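Local coordinates for StAR-related lipid transfer protein 13 (Homo sapiens, PDB 2PSO), which activates the GTPase activity of RhoA, and perhaps of Cdc42, and carries the lipid-binding START domain to which this chain belongs, at residues N92-E97 / A219-S224; R134-L139 / I196-H201. One frame throughout, in Å; residues are numbered along the deposited sequence.

Interaction 1. Residues N92-E97 / A219-S224; sequences NRVLRE and ARIRNS
The bent side chain of Arg93 brings the edge of its guanidinium against Ser224, just past the C-terminal end of helix 209-223, its NH2 lying 2.9 Å from Ser224 OG and 3.0 Å from Ser224 O. Both are hydrogen bonds, but weak ones because they are bent, with N-H...acceptor angles of 130° and 126°; one nitrogen serves the hydroxyl and the carbonyl of a single residue. The hydroxyl lies near the guanidinium plane. Further round that edge, NE binds Glu97 OE1 at 2.7 Å in a much straighter salt bridge; NE comes to OE1 from above the plane of the carboxylate, while OE1 stays close to the guanidinium plane. Bends at chi2 and chi3 fold the chain so that the same guanidinium serves Glu97 on its own segment and Ser224 across the gap. Ser224 OG is itself tethered, donating to Ile221 O at 2.8 Å. In this START domain, helix 209-223 is the C-terminal helix that lies across the curved sheet, and the contact joins its last turn to the C-terminal part of helix 87-96. Beneath the polar bridge, Val94 CG2 touches Ile221 CD1 at 3.9 Å, the two buried side chains crossing obliquely. A leucine in place of Arg93 would probably leave Glu97 without its charged mate and Ser224 without its link to the other helix. Phe225, just past the helix, adds a cation-pi contact to Arg93, while Trp101 donates NE1 to Arg93 O and also packs against Ile221.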
ATOM      1  N   ASN A  92       1.612  13.521   7.345  1.00 13.12           N
ATOM      2  CA  ASN A  92       0.546  14.408   6.956  1.00 11.86           C
ATOM      3  C   ASN A  92       0.437  14.320   5.443  1.00 11.08           C
ATOM      4  O   ASN A  92      -0.661  14.429   4.870  1.00  9.50           O
ATOM      5  CB  ASN A  92       0.840  15.843   7.377  1.00 15.07           C
ATOM      6  CG  ASN A  92      -0.248  16.803   6.917  1.00 22.67           C
ATOM      7  OD1 ASN A  92      -1.342  16.809   7.487  1.00 25.31           O
ATOM      8  ND2 ASN A  92       0.025  17.585   5.841  1.00 18.02           N
ATOM      9  N   ARG A  93       1.564  14.090   4.786  1.00  7.69           N
ATOM     10  CA  ARG A  93       1.527  14.032   3.346  1.00 14.16           C
ATOM     11  C   ARG A  93       0.699  12.843   2.919  1.00 19.41           C
ATOM     12  O   ARG A  93      -0.016  12.933   1.904  1.00 21.69           O
ATOM     13  CB  ARG A  93       2.923  13.932   2.745  1.00 16.99           C
ATOM     14  CG  ARG A  93       2.928  13.868   1.224  1.00 17.27           C
ATOM     15  CD  ARG A  93       2.131  15.012   0.551  1.00 20.46           C
ATOM     16  NE  ARG A  93       2.583  16.345   0.915  1.00 24.44           N
ATOM     17  CZ  ARG A  93       3.767  16.847   0.574  1.00 27.69           C
ATOM     18  NH1 ARG A  93       4.115  18.056   0.956  1.00 29.33           N
ATOM     19  NH2 ARG A  93       4.624  16.136  -0.133  1.00 31.37           N
ATOM     20  N   VAL A  94       0.767  11.729   3.677  1.00 14.48           N
ATOM     21  CA  VAL A  94      -0.032  10.573   3.277  1.00 11.54           C
ATOM     22  C   VAL A  94      -1.478  10.776   3.760  1.00 11.43           C
ATOM     23  O   VAL A  94      -2.444  10.393   3.103  1.00  7.95           O
ATOM     24  CB  VAL A  94       0.500   9.266   3.861  1.00 11.50           C
ATOM     25  CG1 VAL A  94      -0.433   8.134   3.501  1.00 12.69           C
ATOM     26  CG2 VAL A  94       1.882   8.982   3.374  1.00  7.26           C
ATOM     27  N   LEU A  95      -1.612  11.389   4.929  1.00  6.99           N
ATOM     28  CA  LEU A  95      -2.873  11.399   5.605  1.00  5.23           C
ATOM     29  C   LEU A  95      -3.810  12.452   5.044  1.00  6.16           C
ATOM     30  O   LEU A  95      -4.975  12.141   4.801  1.00  3.79           O
ATOM     31  CB  LEU A  95      -2.655  11.599   7.099  1.00  8.29           C
ATOM     32  CG  LEU A  95      -3.748  11.208   8.089  1.00  8.03           C
ATOM     33  CD1 LEU A  95      -3.991  12.371   9.011  1.00 10.88           C
ATOM     34  CD2 LEU A  95      -4.987  10.874   7.405  1.00  8.23           C
ATOM     35  N   ARG A  96      -3.340  13.691   4.839  1.00  8.13           N
ATOM     36  CA  ARG A  96      -4.258  14.747   4.357  1.00  7.74           C
ATOM     37  C   ARG A  96      -3.906  15.372   3.006  1.00 14.71           C
ATOM     38  O   ARG A  96      -4.557  16.327   2.585  1.00 17.21           O
ATOM     39  CB  ARG A  96      -4.349  15.846   5.378  1.00  9.34           C
ATOM     40  CG  ARG A  96      -4.818  15.406   6.771  1.00 12.52           C
ATOM     41  CD  ARG A  96      -6.279  15.012   6.741  1.00  8.80           C
ATOM     42  NE  ARG A  96      -6.616  14.423   8.027  1.00 14.33           N
ATOM     43  CZ  ARG A  96      -7.679  13.657   8.250  1.00 13.56           C
ATOM     44  NH1 ARG A  96      -7.881  13.172   9.468  1.00  8.38           N
ATOM     45  NH2 ARG A  96      -8.526  13.377   7.258  1.00 11.38           N
ATOM     46  N   GLU A  97      -2.892  14.853   2.313  1.00 16.59           N
ATOM     47  CA  GLU A  97      -2.358  15.573   1.164  1.00 19.34           C
ATOM     48  C   GLU A  97      -2.131  14.698  -0.070  1.00 21.79           C
ATOM     49  O   GLU A  97      -1.201  14.921  -0.832  1.00 17.82           O
ATOM     50  CB  GLU A  97      -1.047  16.248   1.542  1.00 18.23           C
ATOM     51  CG  GLU A  97      -1.227  17.433   2.449  1.00 22.22           C
ATOM     52  CD  GLU A  97       0.020  18.267   2.586  1.00 24.90           C
ATOM     53  OE1 GLU A  97       1.135  17.703   2.700  1.00 25.80           O
ATOM     54  OE2 GLU A  97      -0.129  19.510   2.568  1.00 30.50           O
ATOM     55  N   ALA A 219       6.988   5.961  -4.350  1.00 28.60           N
ATOM     56  CA  ALA A 219       7.979   6.773  -5.064  1.00 26.71           C
ATOM     57  C   ALA A 219       7.384   8.137  -5.342  1.00 26.37           C
ATOM     58  O   ALA A 219       8.090   9.144  -5.333  1.00 25.52           O
ATOM     59  CB  ALA A 219       8.371   6.113  -6.353  1.00 25.77           C
ATOM     60  N   ARG A 220       6.078   8.157  -5.600  1.00 24.35           N
ATOM     61  CA  ARG A 220       5.377   9.391  -5.836  1.00 22.51           C
ATOM     62  C   ARG A 220       5.322  10.209  -4.557  1.00 26.40           C
ATOM     63  O   ARG A 220       5.545  11.429  -4.579  1.00 26.81           O
ATOM     64  CB  ARG A 220       3.986   9.115  -6.340  1.00 19.76           C
ATOM     65  CG  ARG A 220       3.990   8.717  -7.763  1.00 22.67           C
ATOM     66  CD  ARG A 220       2.608   8.673  -8.301  1.00 27.14           C
ATOM     67  NE  ARG A 220       1.718   7.994  -7.377  1.00 33.05           N
ATOM     68  CZ  ARG A 220       1.003   6.936  -7.702  1.00 34.41           C
ATOM     69  NH1 ARG A 220       1.082   6.466  -8.931  1.00 37.71           N
ATOM     70  NH2 ARG A 220       0.202   6.368  -6.814  1.00 37.76           N
ATOM     71  N   ILE A 221       5.068   9.546  -3.434  1.00 26.85           N
ATOM     72  CA  ILE A 221       5.084  10.261  -2.175  1.00 24.92           C
ATOM     73  C   ILE A 221       6.430  10.924  -2.010  1.00 31.55           C
ATOM     74  O   ILE A 221       6.508  12.095  -1.619  1.00 36.24           O
ATOM     75  CB  ILE A 221       4.859   9.350  -1.007  1.00 21.73           C
ATOM     76  CG1 ILE A 221       3.392   8.879  -1.008  1.00 20.93           C
ATOM     77  CG2 ILE A 221       5.244  10.090   0.277  1.00 18.57           C
ATOM     78  CD1 ILE A 221       3.107   7.744  -0.088  1.00 16.18           C
ATOM     79  N   ARG A 222       7.493  10.195  -2.347  1.00 31.69           N
ATOM     80  CA  ARG A 222       8.824  10.758  -2.243  1.00 32.84           C
ATOM     81  C   ARG A 222       8.993  11.950  -3.174  1.00 34.46           C
ATOM     82  O   ARG A 222       9.360  13.044  -2.722  1.00 35.73           O
ATOM     83  CB  ARG A 222       9.872   9.710  -2.540  1.00 33.09           C
ATOM     84  CG  ARG A 222      11.272  10.224  -2.476  1.00 32.72           C
ATOM     85  CD  ARG A 222      12.169   9.258  -3.202  1.00 36.76           C
ATOM     86  NE  ARG A 222      11.736   9.084  -4.585  1.00 38.17           N
ATOM     87  CZ  ARG A 222      12.117   8.078  -5.360  1.00 40.89           C
ATOM     88  NH1 ARG A 222      12.932   7.143  -4.889  1.00 42.00           N
ATOM     89  NH2 ARG A 222      11.679   8.002  -6.607  1.00 43.15           N
ATOM     90  N   ASN A 223       8.690  11.752  -4.456  1.00 31.88           N
ATOM     91  CA  ASN A 223       8.799  12.824  -5.435  1.00 32.10           C
ATOM     92  C   ASN A 223       8.065  14.096  -5.043  1.00 34.11           C
ATOM     93  O   ASN A 223       8.508  15.196  -5.351  1.00 35.21           O
ATOM     94  CB  ASN A 223       8.310  12.374  -6.801  1.00 32.64           C
ATOM     95  CG  ASN A 223       9.139  11.236  -7.371  1.00 36.04           C
ATOM     96  OD1 ASN A 223      10.288  11.011  -6.970  1.00 36.55           O
ATOM     97  ND2 ASN A 223       8.549  10.496  -8.303  1.00 36.43           N
ATOM     98  N   SER A 224       6.953  13.962  -4.338  1.00 35.26           N
ATOM     99  CA  SER A 224       6.164  15.133  -4.007  1.00 34.54           C
ATOM    100  C   SER A 224       6.821  16.017  -2.930  1.00 35.51           C
ATOM    101  O   SER A 224       6.238  17.017  -2.501  1.00 34.35           O
ATOM    102  CB  SER A 224       4.758  14.726  -3.592  1.00 33.04           C
ATOM    103  OG  SER A 224       4.802  14.168  -2.297  1.00 34.50           O
TER

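Interaction 2. Residues R134-L139 / I196-H201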
ATOM      1  N   ARG A 134     -11.595   1.842  -8.700  1.00 54.48           N
ATOM      2  CA  ARG A 134     -11.425   1.134  -7.452  1.00 52.71           C
ATOM      3  C   ARG A 134     -11.880   2.050  -6.303  1.00 51.92           C
ATOM      4  O   ARG A 134     -11.435   3.198  -6.192  1.00 52.34           O
ATOM      5  CB  ARG A 134      -9.963   0.708  -7.298  1.00 51.31           C
ATOM      6  N   ASP A 135     -12.793   1.561  -5.468  1.00 49.63           N
ATOM      7  CA  ASP A 135     -13.383   2.387  -4.400  1.00 49.72           C
ATOM      8  C   ASP A 135     -13.083   1.904  -2.981  1.00 44.43           C
ATOM      9  O   ASP A 135     -12.940   0.701  -2.735  1.00 43.79           O
ATOM     10  CB  ASP A 135     -14.886   2.512  -4.588  1.00 53.98           C
ATOM     11  CG  ASP A 135     -15.249   2.948  -5.980  1.00 57.92           C
ATOM     12  OD1 ASP A 135     -14.386   3.554  -6.656  1.00 58.36           O
ATOM     13  OD2 ASP A 135     -16.398   2.679  -6.398  1.00 61.99           O
ATOM     14  N   PHE A 136     -12.984   2.850  -2.051  1.00 35.75           N
ATOM     15  CA  PHE A 136     -12.447   2.542  -0.729  1.00 33.35           C
ATOM     16  C   PHE A 136     -13.214   3.193   0.393  1.00 31.02           C
ATOM     17  O   PHE A 136     -13.659   4.327   0.284  1.00 36.45           O
ATOM     18  CB  PHE A 136     -10.975   2.948  -0.618  1.00 31.80           C
ATOM     19  CG  PHE A 136     -10.063   2.168  -1.519  1.00 32.34           C
ATOM     20  CD1 PHE A 136     -10.075   2.371  -2.895  1.00 32.49           C
ATOM     21  CD2 PHE A 136      -9.189   1.241  -0.997  1.00 31.26           C
ATOM     22  CE1 PHE A 136      -9.244   1.658  -3.728  1.00 33.72           C
ATOM     23  CE2 PHE A 136      -8.343   0.528  -1.833  1.00 32.69           C
ATOM     24  CZ  PHE A 136      -8.373   0.735  -3.195  1.00 32.60           C
ATOM     25  N   VAL A 137     -13.359   2.462   1.481  1.00 25.39           N
ATOM     26  CA  VAL A 137     -14.012   2.957   2.666  1.00 21.21           C
ATOM     27  C   VAL A 137     -13.284   2.253   3.758  1.00 21.68           C
ATOM     28  O   VAL A 137     -13.300   1.040   3.848  1.00 25.56           O
ATOM     29  CB  VAL A 137     -15.493   2.554   2.740  1.00 19.07           C
ATOM     30  CG1 VAL A 137     -16.099   3.013   4.068  1.00 12.97           C
ATOM     31  CG2 VAL A 137     -16.264   3.113   1.540  1.00 13.89           C
ATOM     32  N   VAL A 138     -12.646   3.018   4.611  1.00 23.92           N
ATOM     33  CA  VAL A 138     -11.615   2.468   5.431  1.00 22.02           C
ATOM     34  C   VAL A 138     -11.671   3.029   6.851  1.00 23.02           C
ATOM     35  O   VAL A 138     -12.063   4.171   7.049  1.00 28.86           O
ATOM     36  CB  VAL A 138     -10.307   2.762   4.722  1.00 21.51           C
ATOM     37  CG1 VAL A 138      -9.257   3.270   5.669  1.00 24.68           C
ATOM     38  CG2 VAL A 138      -9.874   1.543   3.990  1.00 18.41           C
ATOM     39  N   LEU A 139     -11.365   2.200   7.841  1.00 21.44           N
ATOM     40  CA  LEU A 139     -11.065   2.661   9.179  1.00 21.34           C
ATOM     41  C   LEU A 139      -9.548   3.013   9.223  1.00 25.13           C
ATOM     42  O   LEU A 139      -8.720   2.142   8.975  1.00 33.10           O
ATOM     43  CB  LEU A 139     -11.384   1.506  10.122  1.00 19.62           C
ATOM     44  CG  LEU A 139     -11.142   1.604  11.633  1.00 20.98           C
ATOM     45  CD1 LEU A 139     -12.087   2.594  12.257  1.00 19.47           C
ATOM     46  CD2 LEU A 139     -11.316   0.236  12.299  1.00 18.10           C
ATOM     47  N   ILE A 196      -4.135  -5.757  -0.583  1.00 36.17           N
ATOM     48  CA  ILE A 196      -5.451  -5.322  -1.000  1.00 39.62           C
ATOM     49  C   ILE A 196      -6.065  -6.367  -1.926  1.00 45.76           C
ATOM     50  O   ILE A 196      -5.352  -7.043  -2.673  1.00 48.50           O
ATOM     51  CB  ILE A 196      -5.367  -3.973  -1.716  1.00 38.34           C
ATOM     52  CG1 ILE A 196      -4.440  -3.038  -0.931  1.00 39.87           C
ATOM     53  CG2 ILE A 196      -6.739  -3.350  -1.867  1.00 37.84           C
ATOM     54  CD1 ILE A 196      -4.334  -1.637  -1.498  1.00 40.15           C
ATOM     55  N   ASP A 197      -7.385  -6.511  -1.853  1.00 47.94           N
ATOM     56  CA  ASP A 197      -8.139  -7.357  -2.748  1.00 48.87           C
ATOM     57  C   ASP A 197      -9.017  -6.452  -3.611  1.00 51.41           C
ATOM     58  O   ASP A 197     -10.169  -6.190  -3.263  1.00 51.40           O
ATOM     59  CB  ASP A 197      -8.996  -8.314  -1.913  1.00 52.10           C
ATOM     60  CG  ASP A 197      -9.832  -9.282  -2.759  1.00 54.03           C
ATOM     61  OD1 ASP A 197      -9.987  -9.068  -3.977  1.00 54.17           O
ATOM     62  OD2 ASP A 197     -10.360 -10.263  -2.183  1.00 55.92           O
ATOM     63  N   LEU A 198      -8.475  -5.955  -4.724  1.00 54.98           N
ATOM     64  CA  LEU A 198      -9.306  -5.303  -5.734  1.00 57.86           C
ATOM     65  C   LEU A 198     -10.121  -6.451  -6.258  1.00 62.83           C
ATOM     66  O   LEU A 198      -9.586  -7.545  -6.443  1.00 65.92           O
ATOM     67  CB  LEU A 198      -8.487  -4.721  -6.882  1.00 57.75           C
ATOM     68  CG  LEU A 198      -7.186  -3.922  -6.716  1.00 60.23           C
ATOM     69  CD1 LEU A 198      -7.255  -2.867  -5.593  1.00 60.43           C
ATOM     70  CD2 LEU A 198      -5.976  -4.845  -6.532  1.00 60.76           C
ATOM     71  N   LYS A 199     -11.407  -6.247  -6.497  1.00 66.86           N
ATOM     72  CA  LYS A 199     -12.236  -7.396  -6.851  1.00 71.06           C
ATOM     73  C   LYS A 199     -12.425  -7.647  -8.363  1.00 73.67           C
ATOM     74  O   LYS A 199     -13.362  -7.128  -8.971  1.00 75.18           O
ATOM     75  CB  LYS A 199     -13.573  -7.344  -6.101  1.00 70.73           C
ATOM     76  CG  LYS A 199     -13.406  -7.534  -4.602  1.00 71.00           C
ATOM     77  CD  LYS A 199     -14.655  -8.111  -3.966  1.00 71.65           C
ATOM     78  CE  LYS A 199     -14.375  -8.588  -2.547  1.00 71.86           C
ATOM     79  NZ  LYS A 199     -15.609  -9.057  -1.853  1.00 71.28           N
ATOM     80  N   GLY A 200     -11.543  -8.441  -8.968  1.00 74.78           N
ATOM     81  CA  GLY A 200     -11.803  -8.917 -10.330  1.00 79.58           C
ATOM     82  C   GLY A 200     -10.710  -8.814 -11.381  1.00 81.86           C
ATOM     83  O   GLY A 200     -10.982  -8.502 -12.536  1.00 80.89           O
ATOM     84  N   HIS A 201      -9.471  -9.072 -10.984  1.00 85.10           N
ATOM     85  CA  HIS A 201      -8.377  -9.178 -11.937  1.00 87.66           C
ATOM     86  C   HIS A 201      -7.780 -10.553 -11.744  1.00 89.49           C
ATOM     87  O   HIS A 201      -8.219 -11.299 -10.869  1.00 89.64           O
ATOM     88  CB  HIS A 201      -7.303  -8.113 -11.693  1.00 88.92           C
ATOM     89  CG  HIS A 201      -7.767  -6.708 -11.930  1.00 90.04           C
ATOM     90  ND1 HIS A 201      -7.735  -5.738 -10.950  1.00 90.03           N
ATOM     91  CD2 HIS A 201      -8.268  -6.108 -13.037  1.00 90.35           C
ATOM     92  CE1 HIS A 201      -8.200  -4.603 -11.441  1.00 90.33           C
ATOM     93  NE2 HIS A 201      -8.531  -4.800 -12.704  1.00 91.03           N
TER
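Where strand 188-196 of the START sheet gives way to the loop leading to the C-terminal helix, two aliphatic side chains close on the ring of Phe136 from strand 134-143. Ile196 CG2 lies 4.2 Å from Phe136 CE2, and Leu198 CD1 is 4.5 Å from Phe136 CZ. Each methyl comes to the ring obliquely, and the side chains of Phe136 and Ile196 cross at about a right angle. With CG anti to its own carbonyl carbon (chi1 -65°), the phenylalanine carries the far end of its ring, CE2 and CZ, to the two methyls. The modelled touches are light and apolar, and the two segments bury 102 Å² in all.

Strands 134-143 and 188-196 are not neighbours in the curved sheet: strand 169-182 runs between them, parallel to the first and antiparallel to the second. Phe136 therefore reaches across Ala171 and Val173 of that middle strand, probably on the concave side of the sheet, to meet Ile196 and Leu198. In START domains this side, roofed by the C-terminal helix, encloses the lipid-binding cavity, so the three side chains probably belong to its apolar lining. Tyr123 of strand 118-125 stacks on the Phe136 ring, and Trp205, farther along the loop, packs against Leu198.

How the interactions relate
Interactions 1 and 2 lie in the same START domain, with centres about 20 Å apart and no atoms touching. Both segments of interaction 2 fall, in sequence, between the two segments of interaction 1. Both contacts are partly buried, but they join different elements: interaction 1 ties two helices together, whereas interaction 2 links strand 134-143 to the end of strand 188-196 and the loop after it, so interaction 2 involves the chain well before helix 209-223 begins and interaction 1 its last turn. Their chemistry differs too: the helix contact combines charged and polar groups with a small buried apolar touch, while the sheet contact is apolar in the atoms modelled.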